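Local coordinates for protein methyl-coenzyme M reductase subunit beta (Methanosarcina barkeri, PDB 1E6Y) that forms part of methyl-coenzyme M reductase, the nickel-cofactor enzyme that releases methane from methyl-coenzyme M using coenzyme B in the last step of methanogenesis, at residues Tyr7-Lys12 with Asn201-Asn206; Gly306-Thr311 with Ile387-Ala392; Gly130-Thr135 with Ala155-Tyr160; Ser41-Leu46 with Gly413-Ala418; Phe229-Leu234 with Val296-Ala301. All coordinates share one frame; numbering follows the deposited sequence.

Contact 1: residues Tyr7-Lys12 with Asn201-Asn206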
# COMPACT_ATOMS: atom_id res chain seq x y z
N TYR E 7 -5.98 -0.82 43.97
CA TYR E 7 -4.93 -0.09 44.69
C TYR E 7 -4.18 0.81 43.71
O TYR E 7 -3.99 0.44 42.55
CB TYR E 7 -3.94 -1.08 45.32
CG TYR E 7 -4.46 -1.81 46.53
CD1 TYR E 7 -5.43 -2.81 46.41
CD2 TYR E 7 -3.96 -1.53 47.80
CE1 TYR E 7 -5.89 -3.50 47.52
CE2 TYR E 7 -4.41 -2.22 48.92
CZ TYR E 7 -5.37 -3.21 48.77
OH TYR E 7 -5.83 -3.87 49.88
N ASP E 8 -3.72 1.97 44.19
CA ASP E 8 -2.98 2.88 43.32
C ASP E 8 -1.52 2.47 43.13
O ASP E 8 -1.08 1.42 43.61
CB ASP E 8 -3.07 4.34 43.82
CG ASP E 8 -2.40 4.57 45.18
OD1 ASP E 8 -2.65 5.65 45.76
OD2 ASP E 8 -1.61 3.74 45.65
N ASP E 9 -0.77 3.31 42.43
CA ASP E 9 0.62 3.03 42.09
C ASP E 9 1.55 2.96 43.31
O ASP E 9 2.66 2.44 43.21
CB ASP E 9 1.14 4.09 41.11
CG ASP E 9 1.06 5.50 41.67
OD1 ASP E 9 2.08 6.21 41.64
OD2 ASP E 9 -0.03 5.91 42.12
N ARG E 10 1.11 3.51 44.44
CA ARG E 10 1.88 3.44 45.67
C ARG E 10 1.35 2.40 46.64
O ARG E 10 1.75 2.42 47.80
CB ARG E 10 1.95 4.83 46.32
CG ARG E 10 2.53 5.86 45.36
CD ARG E 10 2.93 7.16 46.04
NE ARG E 10 3.96 6.86 47.03
CZ ARG E 10 5.26 6.80 46.79
NH1 ARG E 10 6.04 6.48 47.81
NH2 ARG E 10 5.77 7.06 45.60
N GLY E 11 0.50 1.49 46.17
CA GLY E 11 0.06 0.38 46.99
C GLY E 11 -0.99 0.73 48.03
O GLY E 11 -1.18 -0.01 48.99
N LYS E 12 -1.69 1.84 47.82
CA LYS E 12 -2.76 2.27 48.72
C LYS E 12 -4.13 1.90 48.16
O LYS E 12 -4.38 2.05 46.96
CB LYS E 12 -2.68 3.78 48.95
CG LYS E 12 -1.38 4.25 49.56
CD LYS E 12 -1.13 5.72 49.28
CE LYS E 12 0.31 6.12 49.58
NZ LYS E 12 0.64 7.48 49.08
N ASN E 201 4.57 10.70 33.11
CA ASN E 201 5.66 11.38 33.80
C ASN E 201 6.70 10.39 34.34
O ASN E 201 7.24 10.56 35.43
CB ASN E 201 5.11 12.26 34.92
CG ASN E 201 4.32 13.45 34.40
OD1 ASN E 201 4.84 14.56 34.28
ND2 ASN E 201 3.05 13.21 34.04
N ARG E 202 6.98 9.37 33.53
CA ARG E 202 7.91 8.30 33.83
C ARG E 202 7.55 7.55 35.11
O ARG E 202 8.43 7.08 35.82
CB ARG E 202 9.35 8.82 33.89
CG ARG E 202 9.82 9.40 32.54
CD ARG E 202 11.12 10.14 32.79
NE ARG E 202 12.27 9.48 32.16
CZ ARG E 202 12.80 10.00 31.05
NH1 ARG E 202 13.85 9.44 30.44
NH2 ARG E 202 12.29 11.11 30.52
N ASN E 203 6.25 7.44 35.39
CA ASN E 203 5.74 6.61 36.47
C ASN E 203 5.43 5.24 35.89
O ASN E 203 4.46 5.08 35.14
CB ASN E 203 4.48 7.22 37.08
CG ASN E 203 3.97 6.45 38.29
OD1 ASN E 203 3.65 5.27 38.20
ND2 ASN E 203 3.84 7.14 39.42
N ALA E 204 6.22 4.24 36.28
CA ALA E 204 6.14 2.90 35.70
C ALA E 204 4.74 2.29 35.74
O ALA E 204 4.20 1.92 34.69
CB ALA E 204 7.14 1.98 36.40
N MET E 205 4.13 2.23 36.92
CA MET E 205 2.84 1.56 37.05
C MET E 205 1.68 2.35 36.46
O MET E 205 0.69 1.76 36.02
CB MET E 205 2.55 1.22 38.51
CG MET E 205 1.39 0.24 38.65
SD MET E 205 1.05 -0.23 40.34
CE MET E 205 2.69 -0.83 40.85
N ASN E 206 1.78 3.67 36.45
CA ASN E 206 0.77 4.49 35.79
C ASN E 206 0.92 4.42 34.27
O ASN E 206 -0.07 4.51 33.54
CB ASN E 206 0.86 5.95 36.27
CG ASN E 206 0.10 6.18 37.56
OD1 ASN E 206 -0.87 5.47 37.86
ND2 ASN E 206 0.53 7.17 38.34
O HOH W 1 -1.39 7.84 40.68
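D9 reaches from the 7-12 turn onto the start of the helix at A204, where N203, M205 and N206 receive it. D9 CB lies 4.1 Å from M205 CB, with the N203 and N206 amide oxygens also near it. The long, unbranched methionine can lie along the turn, and M205 SD comes to 3.7 Å from D9 CA. Beyond CB, the carboxylate takes the position between the backbone N and the carbonyl carbon (chi1 59°), which turns it toward two asparagine amides. D9 CG lies 3.8 Å from N206 ND2. At the tip, D9 OD1 accepts a hydrogen bond from N203 ND2 at 3.0 Å, the donor standing 39° out of the carboxylate plane. D9 OD2 accepts from a water 2.8 Å away, and N206 ND2 donates to that same water, so one oxygen is held directly and the other by a bridge. Asparagine suits position 203 because its amide works at both ends: while ND2 grips D9, N203 OD1 caps the helix by accepting from N206 N at 3.0 Å. A negative charge beside this helix start is probably favourable. Behind D9, D8 OD2 accepts from R10 N and K12 N on opposite faces of its plane, and R10 forms a salt bridge with E68 of the gamma subunit. The whole is a beta-hairpin connection, a type I turn with an Asx turn, docked on an N-capped helix.

Contact 2: residues Gly306-Thr311 with Ile387-Ala392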
# COMPACT_ATOMS: atom_id res chain seq x y z
N GLY E 306 2.48 -11.37 36.85
CA GLY E 306 3.86 -11.79 36.98
C GLY E 306 4.76 -11.23 35.89
O GLY E 306 5.90 -10.87 36.14
N THR E 307 4.23 -11.16 34.67
CA THR E 307 4.96 -10.62 33.52
C THR E 307 5.32 -9.15 33.74
O THR E 307 6.46 -8.74 33.50
CB THR E 307 4.12 -10.76 32.22
OG1 THR E 307 3.84 -12.14 31.97
CG2 THR E 307 4.87 -10.17 31.03
N LEU E 308 4.36 -8.37 34.23
CA LEU E 308 4.60 -6.95 34.50
C LEU E 308 5.45 -6.76 35.75
O LEU E 308 6.35 -5.92 35.77
CB LEU E 308 3.27 -6.20 34.65
CG LEU E 308 3.36 -4.70 34.93
CD1 LEU E 308 4.19 -4.00 33.86
CD2 LEU E 308 1.96 -4.11 34.97
N ALA E 309 5.20 -7.57 36.78
CA ALA E 309 5.99 -7.51 38.01
C ALA E 309 7.46 -7.80 37.72
O ALA E 309 8.35 -7.05 38.15
CB ALA E 309 5.45 -8.50 39.03
N ALA E 310 7.71 -8.82 36.89
CA ALA E 310 9.06 -9.17 36.48
C ALA E 310 9.71 -8.05 35.68
O ALA E 310 10.90 -7.80 35.82
CB ALA E 310 9.04 -10.46 35.66
N THR E 311 8.92 -7.37 34.86
CA THR E 311 9.40 -6.22 34.09
C THR E 311 9.84 -5.09 35.02
O THR E 311 10.93 -4.54 34.88
CB THR E 311 8.32 -5.68 33.12
OG1 THR E 311 8.02 -6.67 32.13
CG2 THR E 311 8.80 -4.41 32.43
N ILE E 387 2.32 -4.92 25.75
CA ILE E 387 2.65 -3.51 25.59
C ILE E 387 2.64 -2.68 26.89
O ILE E 387 3.48 -1.79 27.06
CB ILE E 387 1.75 -2.86 24.51
CG1 ILE E 387 2.17 -3.36 23.13
CG2 ILE E 387 1.83 -1.33 24.56
CD1 ILE E 387 3.60 -3.00 22.75
N PRO E 388 1.73 -2.99 27.84
CA PRO E 388 1.79 -2.29 29.13
C PRO E 388 3.14 -2.44 29.85
O PRO E 388 3.63 -1.48 30.44
CB PRO E 388 0.65 -2.91 29.92
CG PRO E 388 -0.35 -3.26 28.87
CD PRO E 388 0.49 -3.77 27.71
N CYS E 389 3.76 -3.61 29.72
CA CYS E 389 5.09 -3.85 30.27
C CYS E 389 6.15 -3.01 29.56
O CYS E 389 7.07 -2.50 30.20
CB CYS E 389 5.45 -5.33 30.16
SG CYS E 389 4.23 -6.43 30.90
N VAL E 390 6.00 -2.85 28.25
CA VAL E 390 6.91 -2.02 27.47
C VAL E 390 6.85 -0.55 27.90
O VAL E 390 7.88 0.09 28.08
CB VAL E 390 6.62 -2.13 25.96
CG1 VAL E 390 7.59 -1.29 25.15
CG2 VAL E 390 6.71 -3.59 25.52
N CYS E 391 5.64 -0.04 28.13
CA CYS E 391 5.47 1.33 28.58
C CYS E 391 6.09 1.57 29.95
O CYS E 391 6.71 2.60 30.19
CB CYS E 391 3.98 1.70 28.60
SG CYS E 391 3.21 1.71 26.98
N ALA E 392 5.93 0.59 30.84
CA ALA E 392 6.56 0.64 32.16
C ALA E 392 8.08 0.58 32.06
O ALA E 392 8.78 1.32 32.75
CB ALA E 392 6.04 -0.50 33.03
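C389 SG is anti to its own carbonyl carbon (chi1 -54°), which aims the sulfur at the 306-311 helix, while L308 CG is anti to its backbone N (chi1 -179°) and carries CD1 back toward the 387-392 helix. The sulfur settles against the other backbone, C389 SG lying 3.7 Å from L308 CA and 3.8 Å from T307 CG2. L308 CD1 comes equally close to the sulfur and continues to A392 CB at 4.0 Å. One turn on from T307, T311 CG2 rests 3.4 Å from C389 O, whereas T311 OG1 lies 3.5 Å from C389 CB and donates to T307 O within its own helix at 2.9 Å. That carbonyl also accepts from T311 N, on the opposite face of its plane. The T307 hydroxyl is bonded too, to A303 O and N332 ND2. The axes of the two segments run nearly parallel, at -16° and 9.4 Å; cysteine and alanine are small enough for L308 and the threonines to fit against them. Helix 296-318 is thus joined to helix 387-395, with S208 of helix 204-221 and L248 of helix 247-255 against L308. With no hydrogen bond between the segments and both threonine hydroxyls engaged elsewhere, the buried join rests on close contact of methyl groups, sulfur and backbone.

Contact 3: residues Gly130-Thr135 with Ala155-Tyr160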
# COMPACT_ATOMS: atom_id res chain seq x y z
N GLY E 130 -8.35 21.15 14.29
CA GLY E 130 -7.26 21.83 14.97
C GLY E 130 -6.32 22.55 14.01
O GLY E 130 -6.05 23.74 14.15
N ALA E 131 -5.90 21.83 12.96
CA ALA E 131 -5.01 22.40 11.96
C ALA E 131 -5.69 23.50 11.15
O ALA E 131 -5.10 24.54 10.89
CB ALA E 131 -4.50 21.30 11.03
N ALA E 132 -6.97 23.30 10.83
CA ALA E 132 -7.74 24.29 10.09
C ALA E 132 -7.91 25.57 10.90
O ALA E 132 -7.77 26.67 10.37
CB ALA E 132 -9.11 23.72 9.72
N ALA E 133 -8.14 25.41 12.21
CA ALA E 133 -8.31 26.55 13.11
C ALA E 133 -7.03 27.37 13.23
O ALA E 133 -7.06 28.59 13.11
CB ALA E 133 -8.76 26.06 14.48
N VAL E 134 -5.90 26.68 13.39
CA VAL E 134 -4.60 27.34 13.45
C VAL E 134 -4.26 28.02 12.12
O VAL E 134 -3.84 29.17 12.10
CB VAL E 134 -3.48 26.33 13.83
CG1 VAL E 134 -2.12 27.00 13.79
CG2 VAL E 134 -3.74 25.77 15.22
N THR E 135 -4.52 27.33 11.01
CA THR E 135 -4.26 27.87 9.68
C THR E 135 -5.06 29.15 9.42
O THR E 135 -4.50 30.16 9.00
CB THR E 135 -4.59 26.83 8.58
OG1 THR E 135 -3.79 25.65 8.77
CG2 THR E 135 -4.30 27.40 7.20
N ALA E 155 2.91 25.05 6.50
CA ALA E 155 3.63 25.23 7.76
C ALA E 155 2.92 24.45 8.86
O ALA E 155 3.55 23.88 9.74
CB ALA E 155 3.72 26.70 8.13
N VAL E 156 1.60 24.34 8.73
CA VAL E 156 0.76 23.63 9.69
C VAL E 156 0.53 22.17 9.28
O VAL E 156 0.77 21.26 10.07
CB VAL E 156 -0.61 24.34 9.86
CG1 VAL E 156 -1.44 23.64 10.93
CG2 VAL E 156 -0.41 25.81 10.22
N TRP E 157 0.14 21.96 8.03
CA TRP E 157 -0.31 20.66 7.54
C TRP E 157 0.79 19.80 6.92
O TRP E 157 0.55 18.65 6.55
CB TRP E 157 -1.43 20.84 6.51
CG TRP E 157 -2.74 21.33 7.05
CD1 TRP E 157 -3.08 22.62 7.33
CD2 TRP E 157 -3.93 20.55 7.24
NE1 TRP E 157 -4.41 22.70 7.65
CE2 TRP E 157 -4.96 21.45 7.61
CE3 TRP E 157 -4.23 19.18 7.14
CZ2 TRP E 157 -6.27 21.02 7.87
CZ3 TRP E 157 -5.53 18.76 7.39
CH2 TRP E 157 -6.53 19.68 7.75
N GLY E 158 1.96 20.40 6.68
CA GLY E 158 3.04 19.68 6.03
C GLY E 158 2.74 19.29 4.59
O GLY E 158 2.28 20.12 3.80
N SER E 159 2.95 18.02 4.26
CA SER E 159 2.79 17.55 2.89
C SER E 159 1.40 16.99 2.56
O SER E 159 1.16 16.55 1.44
CB SER E 159 3.85 16.50 2.55
OG SER E 159 5.00 17.11 2.01
N TYR E 160 0.50 17.00 3.54
CA TYR E 160 -0.89 16.63 3.30
C TYR E 160 -1.55 17.63 2.35
O TYR E 160 -1.54 18.83 2.62
CB TYR E 160 -1.66 16.58 4.63
CG TYR E 160 -3.04 15.98 4.52
CD1 TYR E 160 -3.22 14.60 4.42
CD2 TYR E 160 -4.18 16.79 4.45
CE1 TYR E 160 -4.49 14.04 4.25
CE2 TYR E 160 -5.45 16.25 4.29
CZ TYR E 160 -5.60 14.87 4.19
OH TYR E 160 -6.85 14.32 4.02
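W157 lays one face of its indole over A131, while T135 comes at the ring's edge, its side chain crossing that of W157 at about a right angle. W157 CG is anti to its carbonyl carbon (chi1 -70°), which swings the ring back against helix 125-141 between these two partners. A131 CB stands 3.7 Å from the centroid of the five-membered ring of W157 and 24° off its normal, a CH-pi contact that a bare methyl group allows at close range. A131 CB is also 3.5 Å from W157 CE2. At the edge, W157 NE1 gives T135 OG1 a weak hydrogen bond of 3.2 Å, bent to 124° at the hydrogen. T135 OG1 itself donates to A131 O at 2.7 Å, which helps hold it beside the indole; T135 N reaches that carbonyl from the opposite face of its plane. V156 points toward helix 125-141 and packs beside T135 and V134: V156 CB lies 3.6 Å from T135 OG1, and V156 CG2 meets V134 CG1 at 4.1 Å, the two valines crossing obliquely. Around the pair, I49 of helix 46-55 touches both V134 and V156, V85 of helix 78-89 packs on V134, and V171 of strand 171-172 lies against A131 and V156.

Contact 4: residues Ser41-Leu46 with Gly413-Ala418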
# COMPACT_ATOMS: atom_id res chain seq x y z
N SER E 41 -8.35 15.30 21.09
CA SER E 41 -7.27 16.23 21.41
C SER E 41 -6.03 16.09 20.52
O SER E 41 -5.62 14.98 20.19
CB SER E 41 -6.84 16.07 22.87
OG SER E 41 -7.95 16.23 23.75
N VAL E 42 -5.45 17.23 20.16
CA VAL E 42 -4.15 17.26 19.48
C VAL E 42 -3.24 18.33 20.06
O VAL E 42 -3.68 19.24 20.75
CB VAL E 42 -4.29 17.51 17.95
CG1 VAL E 42 -5.08 16.39 17.30
CG2 VAL E 42 -4.95 18.87 17.69
N ALA E 43 -1.94 18.17 19.81
CA ALA E 43 -0.94 19.18 20.15
C ALA E 43 -0.51 19.90 18.89
O ALA E 43 -0.42 19.29 17.82
CB ALA E 43 0.26 18.52 20.81
N VAL E 44 -0.29 21.20 19.00
CA VAL E 44 0.23 21.99 17.88
C VAL E 44 1.51 22.69 18.32
O VAL E 44 1.56 23.29 19.38
CB VAL E 44 -0.80 23.05 17.40
CG1 VAL E 44 -0.19 23.91 16.31
CG2 VAL E 44 -2.05 22.36 16.89
N ASN E 45 2.55 22.53 17.51
CA ASN E 45 3.84 23.13 17.82
C ASN E 45 3.93 24.52 17.18
O ASN E 45 4.28 24.66 16.00
CB ASN E 45 4.97 22.23 17.30
CG ASN E 45 6.34 22.66 17.79
OD1 ASN E 45 6.51 23.76 18.31
ND2 ASN E 45 7.33 21.79 17.60
N LEU E 46 3.61 25.55 17.96
CA LEU E 46 3.61 26.93 17.49
C LEU E 46 5.02 27.41 17.13
O LEU E 46 5.21 28.12 16.15
CB LEU E 46 3.01 27.85 18.55
CG LEU E 46 1.54 27.63 18.91
CD1 LEU E 46 1.11 28.71 19.89
CD2 LEU E 46 0.68 27.66 17.66
N GLY E 413 4.29 14.63 25.82
CA GLY E 413 4.41 14.70 27.27
C GLY E 413 4.10 16.09 27.80
O GLY E 413 3.38 16.24 28.79
N ASP E 414 4.59 17.11 27.10
CA ASP E 414 4.38 18.50 27.48
C ASP E 414 2.90 18.89 27.41
O ASP E 414 2.38 19.55 28.32
CB ASP E 414 5.19 19.44 26.58
CG ASP E 414 6.70 19.29 26.77
OD1 ASP E 414 7.14 18.89 27.87
OD2 ASP E 414 7.45 19.58 25.81
N VAL E 415 2.22 18.42 26.37
CA VAL E 415 0.86 18.84 26.09
C VAL E 415 -0.20 17.98 26.78
O VAL E 415 -1.24 18.49 27.19
CB VAL E 415 0.61 18.88 24.56
CG1 VAL E 415 -0.86 19.14 24.27
CG2 VAL E 415 1.47 19.96 23.92
N PHE E 416 0.08 16.69 26.95
CA PHE E 416 -0.91 15.75 27.47
C PHE E 416 -0.60 15.25 28.88
O PHE E 416 -1.47 14.69 29.55
CB PHE E 416 -1.05 14.54 26.53
CG PHE E 416 -1.68 14.88 25.21
CD1 PHE E 416 -0.89 15.10 24.09
CD2 PHE E 416 -3.06 14.99 25.09
CE1 PHE E 416 -1.47 15.43 22.86
CE2 PHE E 416 -3.65 15.32 23.88
CZ PHE E 416 -2.85 15.54 22.76
N GLY E 417 0.63 15.46 29.33
CA GLY E 417 1.07 14.92 30.61
C GLY E 417 0.46 15.59 31.84
O GLY E 417 0.62 15.10 32.95
N ALA E 418 -0.23 16.70 31.63
CA ALA E 418 -0.82 17.46 32.73
C ALA E 418 -2.32 17.19 32.86
O ALA E 418 -2.98 17.78 33.72
CB ALA E 418 -0.56 18.95 32.54
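A43 and S41 of strand 41-45 turn their side chains toward V415 and F416 on helix 405-416, a helix packed on an antiparallel sheet. V42 and V44 point to the other side of the strand, where helix 125-141 lies, so this strand has a helix against each face. The tight part centres on A43. A43 CB faces both branches of V415, 3.6 Å from CG2 and 3.7 Å from CG1 of that valine. An alanine lets the helix come this near, and the branched valine offers it two methyl groups at once. V415 CG1 also lies over the rim of one face of the F416 ring, which probably helps hold the phenyl group. F416 CG is anti to its carbonyl carbon (chi1 -68°), and the ring comes up to the strand, with F416 CZ 3.8 Å from S41 O. Its hold on A43 is looser, F416 CE1 being 4.1 Å from A43 CB. Away from the strand the segment turns to solvent: D414 is exposed and has a long, weak ion pair with K103, and A418 is exposed. The serine hydroxyl is engaged elsewhere, with D37 O and Q111 NE2, leaving its carbon to make the closest touch to the ring: S41 CB meets F416 CE2 at 3.4 Å, near the ring plane.

Contact 5: residues Phe229-Leu234 with Val296-Ala301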
# COMPACT_ATOMS: atom_id res chain seq x y z
N PHE E 229 -14.80 -14.33 26.70
CA PHE E 229 -13.55 -13.60 26.55
C PHE E 229 -13.59 -12.23 27.21
O PHE E 229 -12.54 -11.64 27.47
CB PHE E 229 -13.18 -13.48 25.07
CG PHE E 229 -12.85 -14.80 24.42
CD1 PHE E 229 -13.84 -15.53 23.77
CD2 PHE E 229 -11.59 -15.36 24.57
CE1 PHE E 229 -13.57 -16.80 23.27
CE2 PHE E 229 -11.31 -16.63 24.07
CZ PHE E 229 -12.31 -17.36 23.42
N GLU E 230 -14.78 -11.75 27.55
CA GLU E 230 -14.88 -10.50 28.30
C GLU E 230 -14.33 -10.66 29.71
O GLU E 230 -13.46 -9.88 30.12
CB GLU E 230 -16.32 -9.97 28.36
CG GLU E 230 -16.40 -8.66 29.13
CD GLU E 230 -17.73 -7.95 29.04
OE1 GLU E 230 -18.78 -8.62 29.08
OE2 GLU E 230 -17.73 -6.70 29.00
N ARG E 231 -14.80 -11.66 30.45
CA ARG E 231 -14.21 -11.93 31.78
C ARG E 231 -12.70 -12.12 31.66
O ARG E 231 -11.92 -11.60 32.44
CB ARG E 231 -14.85 -13.17 32.40
CG ARG E 231 -14.19 -13.62 33.71
CD ARG E 231 -14.82 -14.92 34.25
NE ARG E 231 -14.27 -15.13 35.60
CZ ARG E 231 -13.37 -16.04 35.97
NH1 ARG E 231 -12.96 -16.05 37.24
NH2 ARG E 231 -12.88 -16.94 35.12
N HIS E 232 -12.29 -12.87 30.64
CA HIS E 232 -10.88 -13.16 30.40
C HIS E 232 -10.02 -11.90 30.31
O HIS E 232 -9.01 -11.77 31.00
CB HIS E 232 -10.73 -13.99 29.12
CG HIS E 232 -9.35 -14.53 28.91
ND1 HIS E 232 -8.38 -13.85 28.20
CD2 HIS E 232 -8.79 -15.70 29.30
CE1 HIS E 232 -7.28 -14.58 28.16
NE2 HIS E 232 -7.50 -15.71 28.82
N GLN E 233 -10.46 -10.94 29.49
CA GLN E 233 -9.69 -9.71 29.29
C GLN E 233 -9.77 -8.76 30.48
O GLN E 233 -8.79 -8.10 30.82
CB GLN E 233 -10.16 -9.00 28.02
CG GLN E 233 -9.88 -9.79 26.74
CD GLN E 233 -8.43 -10.24 26.63
OE1 GLN E 233 -8.14 -11.43 26.70
NE2 GLN E 233 -7.52 -9.28 26.49
N LEU E 234 -10.91 -8.75 31.16
CA LEU E 234 -11.13 -7.85 32.28
C LEU E 234 -10.38 -8.28 33.54
O LEU E 234 -9.97 -7.43 34.33
CB LEU E 234 -12.62 -7.70 32.57
CG LEU E 234 -13.40 -6.92 31.51
CD1 LEU E 234 -14.86 -6.83 31.89
CD2 LEU E 234 -12.80 -5.53 31.35
N VAL E 296 -8.93 -20.95 34.69
CA VAL E 296 -7.98 -20.68 33.61
C VAL E 296 -7.79 -19.19 33.33
O VAL E 296 -6.66 -18.71 33.32
CB VAL E 296 -8.37 -21.44 32.31
CG1 VAL E 296 -7.42 -21.06 31.17
CG2 VAL E 296 -8.33 -22.94 32.55
N PRO E 297 -8.89 -18.42 33.20
CA PRO E 297 -8.72 -16.97 33.02
C PRO E 297 -8.04 -16.27 34.20
O PRO E 297 -7.28 -15.33 34.00
CB PRO E 297 -10.15 -16.47 32.81
CG PRO E 297 -10.88 -17.66 32.26
CD PRO E 297 -10.29 -18.83 32.99
N LYS E 298 -8.27 -16.77 35.41
CA LYS E 298 -7.61 -16.21 36.59
C LYS E 298 -6.12 -16.52 36.62
O LYS E 298 -5.31 -15.67 37.01
CB LYS E 298 -8.26 -16.73 37.87
CG LYS E 298 -9.20 -15.74 38.51
CD LYS E 298 -9.28 -15.98 40.00
CE LYS E 298 -10.17 -14.95 40.66
NZ LYS E 298 -10.89 -15.55 41.81
N TRP E 299 -5.76 -17.74 36.25
CA TRP E 299 -4.35 -18.12 36.14
C TRP E 299 -3.66 -17.23 35.10
O TRP E 299 -2.55 -16.75 35.33
CB TRP E 299 -4.21 -19.59 35.73
CG TRP E 299 -2.81 -19.94 35.29
CD1 TRP E 299 -2.42 -20.31 34.04
CD2 TRP E 299 -1.62 -19.83 36.07
NE1 TRP E 299 -1.05 -20.44 33.99
CE2 TRP E 299 -0.53 -20.15 35.22
CE3 TRP E 299 -1.35 -19.49 37.41
CZ2 TRP E 299 0.79 -20.14 35.66
CZ3 TRP E 299 -0.03 -19.48 37.84
CH2 TRP E 299 1.03 -19.81 36.97
N ASN E 300 -4.33 -17.01 33.98
CA ASN E 300 -3.82 -16.12 32.95
C ASN E 300 -3.56 -14.72 33.49
O ASN E 300 -2.53 -14.12 33.20
CB ASN E 300 -4.79 -16.05 31.77
CG ASN E 300 -4.25 -15.23 30.62
OD1 ASN E 300 -3.30 -15.65 29.95
ND2 ASN E 300 -4.77 -14.02 30.45
N ALA E 301 -4.48 -14.23 34.32
CA ALA E 301 -4.30 -12.93 34.99
C ALA E 301 -3.11 -12.95 35.95
O ALA E 301 -2.37 -11.97 36.03
CB ALA E 301 -5.58 -12.55 35.73
O HOH W 2 -6.97 -13.25 32.11
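R231 and H232 on helix 228-241 meet P297 in the opening turn of helix 296-318, while H232 also meets N300 and R231 also meets K298. Van der Waals contacts come first. P297 points toward the neighbouring helix; P297 CB lies 3.8 Å from H232 CD2, and P297 CG lies 3.6 Å from R231 NH2. The extended arginine crosses the proline at about a right angle. H232 CG is anti to its backbone N (chi1 -170°), which brings the imidazole against the N300 amide: H232 CE1 is 3.4 Å from N300 ND2, the side chains crossing at about a right angle with their planes 24° apart. Among polar links, a shared water does the bridging. It donates to H232 O and to P297 O, each 2.8 Å away, and accepts from N300 ND2 at 2.9 Å, while lying over the centre of one imidazole face. Both imidazole nitrogens are engaged, since H232 ND1 donates to Q233 OE1 at 2.9 Å and H232 NE2 is bonded to Y346 OH; N300 OD1 pairs with D345 N. The third kind is ionic. R231 forms salt bridges with D2 and D295, acids that probably ease its closeness to K298, whose NZ is 5.0 Å from R231 NH1. P246 of the gamma subunit packs on H232 and P297. Proline suits the first turn of a helix, where its missing N-H costs no helical bond, and the result is two helical segments crossing at -24° and joined through a bridging water beside a subunit interface.

In the fold
Contacts 1, 2 and 5 belong to the helical body, and contacts 3 and 4 to the sheet end of the chain. Contacts 3, 4, 1 and 2 touch in turn: V134 on V44, G417 with N201 by a probable hydrogen bond, A204 on A392. Contact 5 shares helix 296-318 with contact 2, their centres about 17 Å apart; contacts 3 and 5, about 44 Å between centres, lie on opposite sides of the chain's centre. Contacts 1 and 4 both join the N-terminal to the C-terminal domain, and their segments alternate along the chain. Contact 1 spans contact 3 and closes before contacts 5 and 2 open; contact 4 spans all three. All five lie away from the coenzyme pockets.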